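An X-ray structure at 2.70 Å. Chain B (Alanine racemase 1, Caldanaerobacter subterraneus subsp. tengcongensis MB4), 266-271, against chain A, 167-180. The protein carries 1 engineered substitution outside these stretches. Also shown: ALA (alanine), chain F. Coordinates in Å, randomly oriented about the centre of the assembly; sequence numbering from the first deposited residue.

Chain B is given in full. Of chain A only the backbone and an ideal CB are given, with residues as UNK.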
# COMPACT_ATOMS: atom_id res chain seq x y z
N ILE B 266 17.01 -6.37 20.93
CA ILE B 266 16.09 -6.80 19.87
C ILE B 266 15.92 -5.71 18.81
O ILE B 266 15.78 -4.53 19.13
CB ILE B 266 14.69 -7.14 20.44
CG1 ILE B 266 14.81 -8.12 21.61
CG2 ILE B 266 13.80 -7.72 19.34
CD1 ILE B 266 13.48 -8.52 22.23
N GLY B 267 15.95 -6.12 17.55
CA GLY B 267 15.63 -5.23 16.44
C GLY B 267 16.71 -4.23 16.10
O GLY B 267 17.71 -4.12 16.80
N TYR B 268 16.49 -3.50 15.01
CA TYR B 268 17.48 -2.56 14.49
C TYR B 268 17.83 -1.49 15.52
O TYR B 268 17.00 -1.08 16.33
CB TYR B 268 16.97 -1.87 13.22
CG TYR B 268 16.86 -2.78 12.01
CD1 TYR B 268 17.99 -3.25 11.35
CD2 TYR B 268 15.61 -3.14 11.50
CE1 TYR B 268 17.89 -4.07 10.24
CE2 TYR B 268 15.50 -3.95 10.39
CZ TYR B 268 16.64 -4.42 9.76
OH TYR B 268 16.53 -5.23 8.65
N GLY B 269 19.09 -1.05 15.47
CA GLY B 269 19.58 0.03 16.33
C GLY B 269 19.59 -0.29 17.81
O GLY B 269 19.78 0.62 18.63
N LYS B 270 19.40 -1.56 18.17
CA LYS B 270 19.32 -1.99 19.56
C LYS B 270 18.31 -1.15 20.35
O LYS B 270 18.58 -0.73 21.48
CB LYS B 270 20.71 -1.93 20.22
CG LYS B 270 21.80 -2.67 19.45
CD LYS B 270 23.20 -2.27 19.91
CE LYS B 270 23.51 -2.78 21.31
NZ LYS B 270 24.88 -2.41 21.75
N SER B 271 17.15 -0.90 19.74
CA SER B 271 16.16 0.04 20.29
C SER B 271 15.43 -0.50 21.52
O SER B 271 14.98 0.28 22.36
CB SER B 271 15.14 0.43 19.21
OG SER B 271 14.50 -0.72 18.69
N UNK A 167 23.86 -14.05 8.18
CA UNK A 167 23.38 -13.29 9.33
C UNK A 167 23.03 -11.88 8.85
O UNK A 167 23.07 -11.60 7.65
CB UNK A 167 24.42 -13.25 10.45
N UNK A 168 22.69 -11.00 9.79
CA UNK A 168 22.22 -9.65 9.48
C UNK A 168 22.68 -8.66 10.55
O UNK A 168 22.54 -8.93 11.75
CB UNK A 168 20.69 -9.63 9.36
N UNK A 169 23.24 -7.52 10.12
CA UNK A 169 23.73 -6.50 11.05
C UNK A 169 22.57 -5.73 11.68
O UNK A 169 21.64 -5.33 10.97
CB UNK A 169 24.67 -5.53 10.33
N UNK A 170 22.64 -5.51 12.99
CA UNK A 170 21.59 -4.81 13.73
C UNK A 170 21.70 -3.29 13.67
O UNK A 170 20.69 -2.60 13.72
CB UNK A 170 21.61 -5.26 15.19
N UNK A 171 22.92 -2.77 13.58
CA UNK A 171 23.14 -1.32 13.60
C UNK A 171 24.23 -0.87 12.62
O UNK A 171 25.06 -0.03 12.95
CB UNK A 171 23.51 -0.87 15.02
N UNK A 172 24.20 -1.42 11.40
CA UNK A 172 25.10 -0.99 10.34
C UNK A 172 24.66 0.36 9.74
O UNK A 172 25.50 1.20 9.41
CB UNK A 172 25.17 -2.06 9.25
N UNK A 173 23.35 0.55 9.62
CA UNK A 173 22.78 1.83 9.18
C UNK A 173 23.02 2.94 10.21
O UNK A 173 23.13 4.11 9.84
CB UNK A 173 21.28 1.68 8.92
N UNK A 174 23.07 2.57 11.49
CA UNK A 174 23.37 3.51 12.57
C UNK A 174 24.88 3.68 12.78
O UNK A 174 25.32 4.55 13.53
CB UNK A 174 22.71 3.04 13.87
N UNK A 175 25.66 2.82 12.12
CA UNK A 175 27.12 2.89 12.13
C UNK A 175 27.72 2.69 13.52
O UNK A 175 28.60 3.45 13.95
CB UNK A 175 27.57 4.24 11.57
N UNK A 176 27.23 1.68 14.23
CA UNK A 176 27.85 1.20 15.45
C UNK A 176 28.89 0.17 15.01
O UNK A 176 28.59 -1.02 14.87
CB UNK A 176 26.83 0.61 16.42
N UNK A 177 30.12 0.65 14.80
CA UNK A 177 31.19 -0.17 14.24
C UNK A 177 31.62 -1.28 15.20
O UNK A 177 31.93 -2.39 14.77
CB UNK A 177 32.39 0.71 13.89
N UNK A 178 31.62 -0.98 16.49
CA UNK A 178 31.96 -1.97 17.52
C UNK A 178 31.01 -3.16 17.52
O UNK A 178 31.44 -4.30 17.69
CB UNK A 178 31.95 -1.31 18.90
N UNK A 179 29.72 -2.89 17.34
CA UNK A 179 28.72 -3.96 17.31
C UNK A 179 28.78 -4.74 16.00
O UNK A 179 28.65 -5.96 16.01
CB UNK A 179 27.32 -3.38 17.51
N UNK A 180 28.97 -4.05 14.88
CA UNK A 180 29.17 -4.71 13.60
C UNK A 180 30.40 -5.63 13.63
O UNK A 180 30.33 -6.78 13.19
CB UNK A 180 29.32 -3.67 12.49
N ALA F . 15.58 -2.90 4.23
CA ALA F . 15.58 -4.14 5.07
C ALA F . 14.67 -4.02 6.30
O ALA F . 14.20 -5.03 6.83
CB ALA F . 17.01 -4.48 5.51
OXT ALA F . 14.37 -2.93 6.80

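Position 167 lies out of reach of chain B, which sets no demand here; the residue is A:Ser167. At position 168 the CA-to-CB bond points toward chain B, yet nothing there lies within 5.5 Å of the ideal CB. The room suits a longer side chain, preferably one with a polar end, since the hydroxyl of B:Tyr268 and the bound alanine lie ahead; histidine or glutamine could serve. It is A:His168. Its NE2 comes 3.2 Å from B:Tyr268 OH, the two rings meet rim to rim, and the same hydroxyl donates a weak hydrogen bond to O of the bound alanine.

Position 169 points sideways with no chain B atom near its CB, so many residues would fit; A:Phe169 leads its ring away from the partner.

Position 170 makes the backbone contact: its carbonyl O accepts a nearly straight hydrogen bond from B:Gly269 N at 2.8 Å, and B:Tyr268 CA approaches the same O at 3.3 Å in a CA-H...O contact. The ideal CB has B:Gly267 O at 4.4 Å and B:Lys270 CG at 5.0 Å, which suits a small residue such as alanine or serine. A:Ala170 fits: its methyl CB lies 4.3 Å from B:Gly267 O, close enough to pack without crowding.

At 171 the CB sits 4.2 Å from B:Gly269 CA, so a small apolar group packs well against the glycine backbone, and A:Ala171 provides it. Position 172 is out of reach and is A:Ala172. Position 173 points toward chain B but finds nothing close; many residues would do, and it is A:Ser173.

Position 174 also points toward chain B, with B:Gly269 CA 5.0 Å from its CB. A medium or long side chain could lie along the glycine, where no side chain intervenes. A:Glu174 does so, its CD 3.9 Å from B:Gly269 CA.

The positive phi of 175 is tolerated by glycine, asparagine and aspartate; A:Asp175, remote from chain B, forms a salt bridge with 177.

Position 176 directly precedes a helix, favouring serine, threonine, asparagine or aspartate as a cap, while nearby B:Lys270 favours an acid. A:Asp176 caps through OD1, which accepts from N of 179 at 3.3 Å; its OD2 remains 4.2 Å from B:Lys270 NZ, beyond a salt bridge.

Positions 177 and 178, helical and out of reach, are unrestricted by chain B; they are A:Arg177, whose NE bonds A:Asp175 OD1 at 2.7 Å, and A:Asp178. Position 179 points toward B:Lys270, inviting an acid or an aromatic. A:Tyr179 offers its ring face: B:Lys270 CD lies 4.1 Å from the ring centroid, with NZ off-centre in a cation-pi contact. Position 180, also helical and out of reach, is open to many residues; it is A:Cys180.

Chain A, residues 167-180: SHFAAASEDDRDYC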
# COMPACT_ATOMS: atom_id res chain seq x y z
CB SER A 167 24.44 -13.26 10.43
OG SER A 167 23.90 -12.77 11.65
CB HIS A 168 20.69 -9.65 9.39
CG HIS A 168 20.12 -8.52 8.59
ND1 HIS A 168 19.82 -8.64 7.25
CD2 HIS A 168 19.78 -7.26 8.94
CE1 HIS A 168 19.33 -7.50 6.81
NE2 HIS A 168 19.29 -6.64 7.81
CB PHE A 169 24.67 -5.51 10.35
CG PHE A 169 26.01 -6.10 9.99
CD1 PHE A 169 26.85 -6.61 10.97
CD2 PHE A 169 26.45 -6.11 8.67
CE1 PHE A 169 28.08 -7.14 10.65
CE2 PHE A 169 27.69 -6.64 8.34
CZ PHE A 169 28.51 -7.15 9.33
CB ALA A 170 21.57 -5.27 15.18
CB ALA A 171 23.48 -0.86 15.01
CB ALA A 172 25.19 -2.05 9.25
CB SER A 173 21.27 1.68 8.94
OG SER A 173 21.01 0.73 7.91
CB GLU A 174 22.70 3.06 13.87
CG GLU A 174 21.19 3.29 13.92
CD GLU A 174 20.37 2.24 13.17
OE1 GLU A 174 20.95 1.29 12.60
OE2 GLU A 174 19.13 2.38 13.15
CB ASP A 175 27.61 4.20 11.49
CG ASP A 175 29.04 4.12 10.99
OD1 ASP A 175 29.46 3.04 10.52
OD2 ASP A 175 29.75 5.14 11.07
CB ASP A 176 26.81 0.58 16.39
CG ASP A 176 27.39 0.15 17.73
OD1 ASP A 176 28.64 0.13 17.89
OD2 ASP A 176 26.59 -0.17 18.63
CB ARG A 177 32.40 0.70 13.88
CG ARG A 177 32.11 1.80 12.87
CD ARG A 177 32.55 1.45 11.45
NE ARG A 177 32.14 2.48 10.49
CZ ARG A 177 32.68 2.67 9.29
NH1 ARG A 177 33.68 1.92 8.85
NH2 ARG A 177 32.22 3.64 8.51
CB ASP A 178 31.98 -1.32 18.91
CG ASP A 178 33.19 -0.42 19.13
OD1 ASP A 178 33.86 -0.06 18.14
OD2 ASP A 178 33.45 -0.08 20.30
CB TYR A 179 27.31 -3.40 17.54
CG TYR A 179 26.34 -4.43 18.06
CD1 TYR A 179 26.50 -4.97 19.34
CD2 TYR A 179 25.27 -4.88 17.30
CE1 TYR A 179 25.62 -5.91 19.84
CE2 TYR A 179 24.38 -5.82 17.79
CZ TYR A 179 24.56 -6.34 19.06
OH TYR A 179 23.70 -7.28 19.57
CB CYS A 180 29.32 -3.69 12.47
SG CYS A 180 27.79 -2.83 12.01
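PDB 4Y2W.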